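Local coordinates for peptidoglycan N-acetylglucosamine deacetylase (PDB 5JMU), which probably removes acetyl groups from peptidoglycan N-acetylglucosamine with a zinc-binding NodB-type catalytic domain, the part of a longer membrane protein modelled here, at residues A[75-79]-A[95-100]; A[120-126]-A[222-226]; A[154-158]-A[189-193]; A[165-171]-A[197-201]. All blocks are in the same frame, centred on the assembly; numbering follows the deposited sequence. Where two conformers were deposited one is given.

Overall arrangement
From the N terminus, interaction 1 comes first: the end of strand 72-77, which carries a zinc-binding histidine, meets helix 89-107 and closes a short, mostly helical loop. Interaction 2 opens next, in the loop ahead of helix 132-142, and closes only at the C-terminal tail, 222-226, so interactions 3 and 4 both nest inside it. Those two cross, their segments alternating along the chain. Their centres lie about 11 Å apart and they touch, Val167 packing on Phe191 and Ser192. Together they tie the loop after strand 152-153 and helix 164-175 to helices 190-193 and 196-205. Interactions 1 and 4 lie on opposite sides of the chain's centre.

Interaction 1: A[75-79]-A[95-100]; sequences IHSAS and DLEQMN. With ZN (zinc ion), chain C.
Asp95 turns its carboxylate from helix 89-107 onto the end of strand 72-77, where four donors from three consecutive residues grip it. Ser77 OG reaches OD2 at 2.7 Å and the backbone N of Ala78 reaches the same oxygen at 3.0 Å, both on its syn side but from opposite faces of the carboxylate plane. On the other oxygen, the backbone N of Ser79 uses the syn lone pair of OD1 at 2.9 Å, while Ser79 OG comes down from above the plane, 50° out of it. With CG anti to the backbone N (chi1 -180°), the acid is swung off its helix toward the chain from Ser77 to Ser79. Were an alanine to stand in for Asp95, both serine hydroxyls and the N-H groups of Ala78 and Ser79 would probably lose this acceptor, leaving that chain less firmly held.

Away from the carboxylate, along the helix toward Asn100, the contact becomes apolar. Met99, present as selenomethionine, runs past Ile75 in the opposite direction, its CB 3.9 Å from Ile75 CG2, then bends so that SE lies 3.8 Å from Ala78 CA. Ile75 CD1 pushes on to Asn100 CB at 3.7 Å and also meets Leu96 CD2; the Asn100 amide itself bonds to Ala111 and Asp110.

His76 points the other way, and its NE2 binds zinc at 2.1 Å, alongside three waters, Asp28 and His80. Ser77 OG also bonds to the backbone N of His80. This is the Asp-His-His metal site of the NodB-type polysaccharide deacetylases, with Asp95 bracing the chain between its two histidines.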
loop_
_atom_site.group_PDB
_atom_site.type_symbol
_atom_site.label_atom_id
_atom_site.label_comp_id
_atom_site.label_asym_id
_atom_site.label_seq_id
_atom_site.Cartn_x
_atom_site.Cartn_y
_atom_site.Cartn_z
ATOM N N ILE A 75 -0.343 -4.649 5.859
ATOM C CA ILE A 75 -1.665 -4.386 6.422
ATOM C C ILE A 75 -2.243 -3.063 5.995
ATOM O O ILE A 75 -1.519 -2.090 6.024
ATOM C CB ILE A 75 -1.572 -4.395 7.957
ATOM C CG1 ILE A 75 -1.193 -5.796 8.429
ATOM C CG2 ILE A 75 -2.947 -3.989 8.577
ATOM C CD1 ILE A 75 -0.877 -5.917 9.959
ATOM N N HIS A 76 -3.530 -3.033 5.595
ATOM C CA HIS A 76 -4.257 -1.760 5.435
ATOM C C HIS A 76 -5.258 -1.670 6.593
ATOM O O HIS A 76 -5.106 -0.855 7.511
ATOM C CB HIS A 76 -4.913 -1.698 4.054
ATOM C CG HIS A 76 -5.404 -0.338 3.625
ATOM N ND1 HIS A 76 -4.764 0.845 3.954
ATOM C CD2 HIS A 76 -6.462 -0.005 2.847
ATOM C CE1 HIS A 76 -5.444 1.856 3.403
ATOM N NE2 HIS A 76 -6.482 1.370 2.742
ATOM N N SER A 77 -6.216 -2.581 6.601
ATOM C CA SER A 77 -7.197 -2.632 7.694
ATOM C C SER A 77 -8.131 -3.816 7.495
ATOM O O SER A 77 -8.488 -4.120 6.373
ATOM C CB SER A 77 -8.020 -1.323 7.726
ATOM O OG SER A 77 -9.143 -1.487 8.586
ATOM N N ALA A 78 -8.511 -4.502 8.562
ATOM C CA ALA A 78 -9.445 -5.604 8.356
ATOM C C ALA A 78 -10.793 -5.078 7.895
ATOM O O ALA A 78 -11.346 -5.562 6.900
ATOM C CB ALA A 78 -9.595 -6.468 9.664
ATOM N N SER A 79 -11.361 -4.123 8.639
ATOM C CA SER A 79 -12.680 -3.620 8.319
ATOM C C SER A 79 -12.716 -2.473 7.320
ATOM O O SER A 79 -13.746 -2.290 6.655
ATOM C CB SER A 79 -13.405 -3.141 9.585
ATOM O OG SER A 79 -12.759 -1.971 10.082
ATOM N N ASP A 95 -8.309 -3.926 15.203
ATOM C CA ASP A 95 -8.466 -4.145 13.769
ATOM C C ASP A 95 -7.167 -4.509 13.056
ATOM O O ASP A 95 -7.160 -5.422 12.215
ATOM C CB ASP A 95 -9.091 -2.888 13.151
ATOM C CG ASP A 95 -9.301 -3.023 11.648
ATOM O OD1 ASP A 95 -10.395 -3.491 11.253
ATOM O OD2 ASP A 95 -8.376 -2.607 10.909
ATOM N N LEU A 96 -6.066 -3.851 13.399
ATOM C CA LEU A 96 -4.784 -4.136 12.751
ATOM C C LEU A 96 -4.395 -5.593 13.035
ATOM O O LEU A 96 -3.974 -6.332 12.119
ATOM C CB LEU A 96 -3.709 -3.149 13.263
ATOM C CG LEU A 96 -2.292 -3.363 12.731
ATOM C CD1 LEU A 96 -1.579 -2.019 12.769
ATOM C CD2 LEU A 96 -1.476 -4.327 13.595
ATOM N N GLU A 97 -4.578 -6.003 14.290
ATOM C CA GLU A 97 -4.239 -7.382 14.674
ATOM C C GLU A 97 -5.114 -8.419 14.000
ATOM O O GLU A 97 -4.637 -9.515 13.652
ATOM C CB GLU A 97 -4.312 -7.529 16.202
ATOM C CG GLU A 97 -3.188 -6.767 16.896
ATOM C CD GLU A 97 -3.341 -6.827 18.418
ATOM O OE1 GLU A 97 -4.250 -7.569 18.905
ATOM O OE2 GLU A 97 -2.572 -6.117 19.117
ATOM N N GLN A 98 -6.396 -8.110 13.819
ATOM C CA GLN A 98 -7.260 -9.040 13.067
ATOM C C GLN A 98 -6.717 -9.230 11.644
ATOM O O GLN A 98 -6.674 -10.367 11.104
ATOM C CB GLN A 98 -8.685 -8.498 13.033
ATOM C CG GLN A 98 -9.381 -8.745 14.381
ATOM C CD GLN A 98 -10.612 -7.879 14.557
ATOM O OE1 GLN A 98 -10.909 -7.409 15.664
ATOM N NE2 GLN A 98 -11.328 -7.649 13.460
HETATM N N MSE A 99 -6.290 -8.143 11.015
HETATM C CA MSE A 99 -5.789 -8.248 9.661
HETATM C C MSE A 99 -4.457 -9.022 9.636
HETATM O O MSE A 99 -4.208 -9.865 8.766
HETATM C CB MSE A 99 -5.607 -6.859 9.032
HETATM C CG MSE A 99 -5.327 -6.952 7.510
HETATM SE SE MSE A 99 -6.889 -7.672 6.525
HETATM C CE MSE A 99 -6.194 -9.426 5.910
ATOM N N ASN A 100 -3.585 -8.744 10.612
ATOM C CA ASN A 100 -2.337 -9.471 10.685
ATOM C C ASN A 100 -2.577 -10.965 10.851
ATOM O O ASN A 100 -1.854 -11.770 10.281
ATOM C CB ASN A 100 -1.481 -8.977 11.858
ATOM C CG ASN A 100 -0.159 -9.630 11.858
ATOM O OD1 ASN A 100 0.673 -9.308 11.026
ATOM N ND2 ASN A 100 0.052 -10.581 12.783
HETATM ZN ZN ZN C . -8.017 2.282 1.636
HETATM O O HOH W 1 -6.670 3.091 0.307
HETATM O O HOH W 2 -9.450 3.274 0.442
HETATM O O HOH W 3 -7.844 4.143 2.741
#

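Interaction 2: A[120-126]-A[222-226]; sequences SSNTVSK and HRVNN
Ser121 meets the C-terminal tail twice. Its OG lies in the plane of the His222 ring, at the edge, 2.8 Å from ND1, in a hydrogen bond whose donor could be either atom. Its backbone O takes a nearly straight bond from Asn225 ND2 at 2.9 Å (174° at the hydrogen), on a lone pair in the carbonyl plane and within the asparagine's own amide plane. Further on, Asn226 ND2 donates to Ser125 OG at 2.9 Å, and the Lys126 chain slides past this amide with CG 3.3 Å from Asn226 OD1.

A second layer sets these groups in place. Asn122 OD1 accepts from Ser125 N, an Asx motif, and also from Ser125 OG, which orients the hydroxyl that receives Asn226 ND2. Water 4 bridges the two segments, donating to Ser120 O and Asn122 O and accepting from Asn225 N at 2.8 Å. Water 5 links Ser120 OG to His222 O, and Asp149 bonds to that same hydroxyl.

Outside, the His222 ring meets Trp150 edge-to-face. Asn226 OXT bonds to Thr134 OG1 and Asn226 OD1 to the backbone N of Gly131, seating the tail against the start of helix 132-142.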
loop_
_atom_site.group_PDB
_atom_site.type_symbol
_atom_site.label_atom_id
_atom_site.label_comp_id
_atom_site.label_asym_id
_atom_site.label_seq_id
_atom_site.Cartn_x
_atom_site.Cartn_y
_atom_site.Cartn_z
ATOM N N SER A 120 -1.146 8.340 6.699
ATOM C CA SER A 120 -0.874 8.832 8.060
ATOM C C SER A 120 -1.285 10.299 8.206
ATOM O O SER A 120 -1.428 10.802 9.337
ATOM C CB SER A 120 0.624 8.667 8.406
ATOM O OG SER A 120 1.447 9.565 7.664
ATOM N N SER A 121 -1.471 10.941 7.055
ATOM C CA SER A 121 -1.849 12.360 6.934
ATOM C C SER A 121 -3.342 12.632 7.016
ATOM O O SER A 121 -3.765 13.816 6.929
ATOM C CB SER A 121 -1.317 12.879 5.587
ATOM O OG SER A 121 -1.754 11.981 4.546
ATOM N N ASN A 122 -4.147 11.583 7.170
ATOM C CA ASN A 122 -5.608 11.767 7.088
ATOM C C ASN A 122 -6.133 12.685 8.175
ATOM O O ASN A 122 -5.585 12.728 9.266
ATOM C CB ASN A 122 -6.362 10.426 7.168
ATOM C CG ASN A 122 -6.457 9.882 8.587
ATOM O OD1 ASN A 122 -7.281 10.341 9.375
ATOM N ND2 ASN A 122 -5.628 8.905 8.912
ATOM N N THR A 123 -7.225 13.408 7.878
ATOM C CA THR A 123 -7.902 14.169 8.931
ATOM C C THR A 123 -9.278 13.624 9.245
ATOM O O THR A 123 -9.907 14.090 10.209
ATOM C CB THR A 123 -8.055 15.653 8.585
ATOM O OG1 THR A 123 -8.778 15.804 7.364
ATOM C CG2 THR A 123 -6.696 16.284 8.485
ATOM N N VAL A 124 -9.756 12.633 8.474
ATOM C CA VAL A 124 -11.051 12.057 8.822
ATOM C C VAL A 124 -11.042 11.486 10.264
ATOM O O VAL A 124 -12.056 11.525 10.962
ATOM C CB VAL A 124 -11.502 10.956 7.823
ATOM C CG1 VAL A 124 -10.546 9.782 7.743
ATOM C CG2 VAL A 124 -12.997 10.554 8.086
ATOM N N SER A 125 -9.873 10.986 10.693
ATOM C CA SER A 125 -9.772 10.462 12.043
ATOM C C SER A 125 -10.069 11.551 13.083
ATOM O O SER A 125 -10.441 11.175 14.199
ATOM C CB SER A 125 -8.386 9.866 12.294
ATOM O OG SER A 125 -7.386 10.855 12.040
ATOM N N LYS A 126 -9.988 12.853 12.737
ATOM C CA LYS A 126 -10.356 13.904 13.718
ATOM C C LYS A 126 -11.814 13.816 14.122
ATOM O O LYS A 126 -12.188 14.240 15.201
ATOM C CB LYS A 126 -10.141 15.321 13.186
ATOM C CG LYS A 126 -8.737 15.752 12.949
ATOM C CD LYS A 126 -8.713 17.185 12.374
ATOM C CE LYS A 126 -7.333 17.577 11.848
ATOM N NZ LYS A 126 -7.398 18.875 11.068
ATOM N N HIS A 222 4.202 10.969 4.995
ATOM C CA HIS A 222 3.589 12.290 4.920
ATOM C C HIS A 222 3.762 13.026 6.237
ATOM O O HIS A 222 4.259 12.454 7.202
ATOM C CB HIS A 222 2.094 12.141 4.673
ATOM C CG HIS A 222 1.720 11.612 3.323
ATOM N ND1 HIS A 222 0.426 11.280 3.011
ATOM C CD2 HIS A 222 2.455 11.391 2.207
ATOM C CE1 HIS A 222 0.372 10.862 1.750
ATOM N NE2 HIS A 222 1.587 10.919 1.243
ATOM N N ARG A 223 3.266 14.263 6.279
ATOM C CA ARG A 223 3.068 15.022 7.517
ATOM C C ARG A 223 1.891 14.402 8.262
ATOM O O ARG A 223 0.907 14.001 7.646
ATOM C CB ARG A 223 2.772 16.512 7.186
ATOM C CG ARG A 223 2.530 17.405 8.391
ATOM C CD ARG A 223 2.133 18.829 7.987
ATOM N NE ARG A 223 2.111 19.723 9.161
ATOM C CZ ARG A 223 1.059 19.928 9.959
ATOM N NH1 ARG A 223 -0.105 19.325 9.730
ATOM N NH2 ARG A 223 1.163 20.756 10.999
ATOM N N VAL A 224 1.966 14.306 9.588
ATOM C CA VAL A 224 0.774 13.935 10.346
ATOM C C VAL A 224 -0.064 15.188 10.649
ATOM O O VAL A 224 0.453 16.189 11.122
ATOM C CB VAL A 224 1.154 13.213 11.658
ATOM C CG1 VAL A 224 -0.066 13.002 12.556
ATOM C CG2 VAL A 224 1.826 11.875 11.346
ATOM N N ASN A 225 -1.362 15.117 10.346
ATOM C CA ASN A 225 -2.245 16.278 10.500
ATOM C C ASN A 225 -3.297 16.162 11.602
ATOM O O ASN A 225 -4.017 17.099 11.860
ATOM C CB ASN A 225 -2.915 16.536 9.144
ATOM C CG ASN A 225 -1.885 16.798 8.110
ATOM O OD1 ASN A 225 -1.104 17.724 8.288
ATOM N ND2 ASN A 225 -1.887 16.038 7.024
ATOM N N ASN A 226 -3.366 14.995 12.239
ATOM C CA ASN A 226 -4.214 14.788 13.398
ATOM C C ASN A 226 -3.370 14.151 14.510
ATOM O O ASN A 226 -3.724 13.079 15.038
ATOM C CB ASN A 226 -5.395 13.871 13.063
ATOM C CG ASN A 226 -6.357 13.731 14.233
ATOM O OD1 ASN A 226 -6.471 14.655 15.058
ATOM N ND2 ASN A 226 -7.053 12.607 14.319
ATOM O OXT ASN A 226 -2.288 14.650 14.883
HETATM O O HOH W 4 -2.909 12.779 10.216
HETATM O O HOH W 5 3.706 10.317 8.876
HETATM O O HOH W 6 -4.185 19.675 11.045
#

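Interaction 3: A[154-158]-A[189-193]; sequences SGDAN and KEFSV
This is a small, partly buried polar contact between the loop that follows strand 152-153 and the short helix 190-193, in the NodB homology domain. The loop forms a type I beta turn from Gly155 to Asn158, overlapped by an ST turn in which Ser154 OG accepts from the backbone N of Asp156. On the other side, Lys189 holds the N-cap position, its backbone O accepting from both Ser192 N and Val193 N. The Lys189 side chain lies about 6 Å from that of the zinc ligand Asp28, bordering the metal site.

Asp156 carries the join. Its OD1 bonds to His186 ND1 and its OD2 to Ser192, so the group is held against turning. Ser192 OG also bonds to Gln185 NE2. A leucine replacing Asp156 would probably leave Ser192 OG and His186 ND1 without their carboxylate partner and weaken the tie between loop and helix.

The Phe191 ring lies beside the same residue, CE2 3.8 Å from Asp156 CB, and also touches Pro161, Ile162 and Val167. Ser192 has its hydroxyl anti to the backbone N (chi1 -177°), which carries OG to Asp156 OD2 at 2.6 Å, on the anti lone pair, away from the other carboxylate oxygen.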
loop_
_atom_site.group_PDB
_atom_site.type_symbol
_atom_site.label_atom_id
_atom_site.label_comp_id
_atom_site.label_asym_id
_atom_site.label_seq_id
_atom_site.Cartn_x
_atom_site.Cartn_y
_atom_site.Cartn_z
ATOM N N SER A 154 -2.212 8.089 -8.369
ATOM C CA SER A 154 -2.729 7.596 -9.650
ATOM C C SER A 154 -4.037 8.270 -10.030
ATOM O O SER A 154 -4.482 8.123 -11.160
ATOM C CB SER A 154 -2.961 6.087 -9.581
ATOM O OG SER A 154 -3.989 5.859 -8.632
ATOM N N GLY A 155 -4.646 8.998 -9.101
ATOM C CA GLY A 155 -5.944 9.591 -9.313
ATOM C C GLY A 155 -7.084 8.594 -9.260
ATOM O O GLY A 155 -8.206 8.968 -9.587
ATOM N N ASP A 156 -6.829 7.343 -8.850
ATOM C CA ASP A 156 -7.861 6.311 -8.948
ATOM C C ASP A 156 -8.753 6.239 -7.706
ATOM O O ASP A 156 -9.606 5.383 -7.630
ATOM C CB ASP A 156 -7.250 4.928 -9.265
ATOM C CG ASP A 156 -6.572 4.244 -8.065
ATOM O OD1 ASP A 156 -6.506 4.823 -6.965
ATOM O OD2 ASP A 156 -6.093 3.108 -8.265
ATOM N N ALA A 157 -8.572 7.167 -6.773
ATOM C CA ALA A 157 -9.387 7.180 -5.564
ATOM C C ALA A 157 -10.582 8.123 -5.689
ATOM O O ALA A 157 -11.435 8.150 -4.814
ATOM C CB ALA A 157 -8.528 7.564 -4.362
ATOM N N ASN A 158 -10.656 8.876 -6.784
ATOM C CA ASN A 158 -11.740 9.858 -6.960
ATOM C C ASN A 158 -13.114 9.185 -7.026
ATOM O O ASN A 158 -13.288 8.153 -7.689
ATOM C CB ASN A 158 -11.506 10.709 -8.217
ATOM N N LYS A 189 -10.184 -1.548 -8.115
ATOM C CA LYS A 189 -10.699 -0.761 -9.215
ATOM C C LYS A 189 -10.206 -1.291 -10.553
ATOM O O LYS A 189 -9.016 -1.117 -10.885
ATOM C CB LYS A 189 -10.262 0.696 -9.053
ATOM C CG LYS A 189 -10.780 1.220 -7.745
ATOM C CD LYS A 189 -10.584 2.692 -7.571
ATOM C CE LYS A 189 -11.240 3.223 -6.281
ATOM N NZ LYS A 189 -12.655 2.853 -6.219
ATOM N N GLU A 190 -11.122 -1.901 -11.301
ATOM C CA GLU A 190 -10.795 -2.522 -12.556
ATOM C C GLU A 190 -10.030 -1.561 -13.511
ATOM O O GLU A 190 -9.011 -1.932 -14.102
ATOM C CB GLU A 190 -12.068 -3.018 -13.220
ATOM C CG GLU A 190 -11.755 -3.919 -14.355
ATOM C CD GLU A 190 -13.023 -4.431 -15.032
ATOM O OE1 GLU A 190 -14.128 -3.892 -14.771
ATOM O OE2 GLU A 190 -12.901 -5.371 -15.818
ATOM N N PHE A 191 -10.501 -0.318 -13.638
ATOM C CA PHE A 191 -9.879 0.599 -14.604
ATOM C C PHE A 191 -8.425 0.904 -14.230
ATOM O O PHE A 191 -7.584 1.209 -15.089
ATOM C CB PHE A 191 -10.685 1.914 -14.731
ATOM C CG PHE A 191 -10.617 2.798 -13.495
ATOM C CD1 PHE A 191 -11.527 2.645 -12.466
ATOM C CD2 PHE A 191 -9.640 3.789 -13.376
ATOM C CE1 PHE A 191 -11.494 3.477 -11.342
ATOM C CE2 PHE A 191 -9.575 4.606 -12.251
ATOM C CZ PHE A 191 -10.481 4.438 -11.201
ATOM N N SER A 192 -8.116 0.803 -12.944
ATOM C CA SER A 192 -6.793 1.153 -12.476
ATOM C C SER A 192 -5.885 -0.073 -12.637
ATOM O O SER A 192 -4.714 0.034 -13.033
ATOM C CB SER A 192 -6.852 1.635 -11.000
ATOM O OG SER A 192 -5.544 2.059 -10.563
ATOM N N VAL A 193 -6.403 -1.252 -12.290
ATOM C CA VAL A 193 -5.655 -2.479 -12.545
ATOM C C VAL A 193 -5.256 -2.557 -14.014
ATOM O O VAL A 193 -4.134 -2.967 -14.360
ATOM C CB VAL A 193 -6.481 -3.733 -12.143
ATOM C CG1 VAL A 193 -5.876 -5.029 -12.719
ATOM C CG2 VAL A 193 -6.602 -3.786 -10.592
HETATM O O HOH W 7 -12.860 5.502 -8.414
#

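Interaction 4: A[165-171]-A[197-201]; sequences EQVVQNV and EQIIQ
Helices 164-175 and 196-205 run roughly side by side, their segments 165-171 and 197-201 crossing at -31° with axes 9.4 Å apart at closest approach and Val168 nearest Ile199 by their CA atoms.

Ile199 is the central side chain. Its CG2 branch, anti to the backbone N while CG1 lies beside that N (chi1 -72°), comes within 3.7 Å of Val171 CG1. The longer branch reaches further: CD1 rests 3.8 Å from both CB and CG2 of Val171, the two side chains meeting at about a right angle, and CG1 lies 4.1 Å from Val168 CA. At the margin, Val167 CG1 only just comes near CD1, at 4.4 Å.

Next to this, one turn before Val171, both methyls of Val168 sit 4.0 Å from Gln198 CB, this pair again crossing at about a right angle. Beyond it the Glu165 chain, bent at its second torsion, brings its carboxylate near the end of Gln198. Within its own helix, Glu165 OE2 takes a nearly straight bond from Gln169 NE2 at 2.8 Å.

Val167 and Ile199 also pack on Gln185, and Val171 on Val183, so the helix pair sits over strand 180-186, away from the zinc site. The buried part of the interface is therefore aliphatic, built from branched methyls that depend on shape and exclusion of water, while the polar groups gather at its outer rim.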
loop_
_atom_site.group_PDB
_atom_site.type_symbol
_atom_site.label_atom_id
_atom_site.label_comp_id
_atom_site.label_asym_id
_atom_site.label_seq_id
_atom_site.Cartn_x
_atom_site.Cartn_y
_atom_site.Cartn_z
ATOM N N GLU A 165 -6.609 5.208 -19.309
ATOM C CA GLU A 165 -5.562 6.022 -19.906
ATOM C C GLU A 165 -5.160 7.170 -18.996
ATOM O O GLU A 165 -3.969 7.528 -18.934
ATOM C CB GLU A 165 -6.014 6.550 -21.266
ATOM C CG GLU A 165 -4.902 7.268 -22.036
ATOM C CD GLU A 165 -3.577 6.461 -22.095
ATOM O OE1 GLU A 165 -3.590 5.271 -22.523
ATOM O OE2 GLU A 165 -2.521 7.024 -21.696
ATOM N N GLN A 166 -6.115 7.757 -18.267
ATOM C CA GLN A 166 -5.758 8.836 -17.367
ATOM C C GLN A 166 -4.907 8.323 -16.189
ATOM O O GLN A 166 -3.978 9.028 -15.731
ATOM C CB GLN A 166 -7.029 9.537 -16.893
ATOM C CG GLN A 166 -7.766 10.313 -17.998
ATOM C CD GLN A 166 -9.094 10.942 -17.534
ATOM O OE1 GLN A 166 -10.058 10.241 -17.214
ATOM N NE2 GLN A 166 -9.136 12.273 -17.491
ATOM N N VAL A 167 -5.189 7.102 -15.707
ATOM C CA VAL A 167 -4.379 6.521 -14.635
ATOM C C VAL A 167 -2.956 6.331 -15.150
ATOM O O VAL A 167 -1.978 6.654 -14.467
ATOM C CB VAL A 167 -4.958 5.165 -14.113
ATOM C CG1 VAL A 167 -3.980 4.484 -13.134
ATOM C CG2 VAL A 167 -6.326 5.342 -13.440
ATOM N N VAL A 168 -2.833 5.807 -16.370
ATOM C CA VAL A 168 -1.504 5.613 -16.942
ATOM C C VAL A 168 -0.731 6.949 -16.941
ATOM O O VAL A 168 0.417 7.022 -16.479
ATOM C CB VAL A 168 -1.584 5.017 -18.375
ATOM C CG1 VAL A 168 -0.169 4.978 -18.989
ATOM C CG2 VAL A 168 -2.186 3.590 -18.305
ATOM N N GLN A 169 -1.351 7.996 -17.462
ATOM C CA GLN A 169 -0.687 9.288 -17.584
ATOM C C GLN A 169 -0.380 9.881 -16.209
ATOM O O GLN A 169 0.660 10.488 -16.021
ATOM C CB GLN A 169 -1.541 10.273 -18.384
ATOM C CG GLN A 169 -1.652 9.863 -19.845
ATOM C CD GLN A 169 -0.288 9.602 -20.456
ATOM O OE1 GLN A 169 0.638 10.407 -20.296
ATOM N NE2 GLN A 169 -0.148 8.468 -21.149
ATOM N N ASN A 170 -1.263 9.665 -15.235
ATOM C CA ASN A 170 -1.033 10.219 -13.899
ATOM C C ASN A 170 0.176 9.579 -13.242
ATOM O O ASN A 170 1.009 10.262 -12.635
ATOM C CB ASN A 170 -2.241 9.995 -12.990
ATOM C CG ASN A 170 -3.402 10.914 -13.321
ATOM O OD1 ASN A 170 -3.211 11.956 -13.951
ATOM N ND2 ASN A 170 -4.601 10.543 -12.894
ATOM N N VAL A 171 0.295 8.257 -13.378
ATOM C CA VAL A 171 1.401 7.565 -12.719
ATOM C C VAL A 171 2.728 7.897 -13.427
ATOM O O VAL A 171 3.738 8.220 -12.779
ATOM C CB VAL A 171 1.165 6.064 -12.686
ATOM C CG1 VAL A 171 2.418 5.295 -12.160
ATOM C CG2 VAL A 171 -0.030 5.782 -11.788
ATOM N N GLU A 197 -0.205 -2.622 -16.839
ATOM C CA GLU A 197 0.648 -3.082 -17.929
ATOM C C GLU A 197 1.395 -1.949 -18.672
ATOM O O GLU A 197 2.629 -2.006 -18.885
ATOM C CB GLU A 197 -0.166 -3.938 -18.928
ATOM C CG GLU A 197 0.685 -4.417 -20.099
ATOM C CD GLU A 197 0.041 -5.562 -20.884
ATOM O OE1 GLU A 197 -1.197 -5.566 -21.062
ATOM O OE2 GLU A 197 0.786 -6.452 -21.329
ATOM N N GLN A 198 0.668 -0.908 -19.073
ATOM C CA GLN A 198 1.300 0.220 -19.750
ATOM C C GLN A 198 2.255 0.972 -18.833
ATOM O O GLN A 198 3.293 1.444 -19.305
ATOM C CB GLN A 198 0.254 1.168 -20.268
ATOM C CG GLN A 198 -0.416 0.698 -21.527
ATOM C CD GLN A 198 -1.645 1.561 -21.773
ATOM O OE1 GLN A 198 -1.564 2.614 -22.416
ATOM N NE2 GLN A 198 -2.777 1.151 -21.224
ATOM N N ILE A 199 1.921 1.068 -17.534
ATOM C CA ILE A 199 2.815 1.716 -16.582
ATOM C C ILE A 199 4.153 0.959 -16.510
ATOM O O ILE A 199 5.226 1.575 -16.551
ATOM C CB ILE A 199 2.141 1.803 -15.180
ATOM C CG1 ILE A 199 1.019 2.863 -15.214
ATOM C CG2 ILE A 199 3.150 2.164 -14.081
ATOM C CD1 ILE A 199 -0.005 2.705 -14.016
ATOM N N ILE A 200 4.094 -0.365 -16.417
ATOM C CA ILE A 200 5.318 -1.169 -16.396
ATOM C C ILE A 200 6.093 -1.061 -17.731
ATOM O O ILE A 200 7.341 -0.903 -17.716
ATOM C CB ILE A 200 5.016 -2.629 -16.072
ATOM C CG1 ILE A 200 4.542 -2.749 -14.608
ATOM C CG2 ILE A 200 6.304 -3.474 -16.271
ATOM C CD1 ILE A 200 3.937 -4.124 -14.292
ATOM N N GLN A 201 5.386 -1.149 -18.849
ATOM C CA GLN A 201 6.060 -1.014 -20.134
ATOM C C GLN A 201 6.818 0.311 -20.204
ATOM O O GLN A 201 7.987 0.347 -20.604
ATOM C CB GLN A 201 5.055 -1.081 -21.288
ATOM C CG GLN A 201 4.503 -2.503 -21.471
ATOM C CD GLN A 201 3.369 -2.586 -22.488
ATOM O OE1 GLN A 201 2.572 -1.677 -22.632
ATOM N NE2 GLN A 201 3.293 -3.701 -23.169
#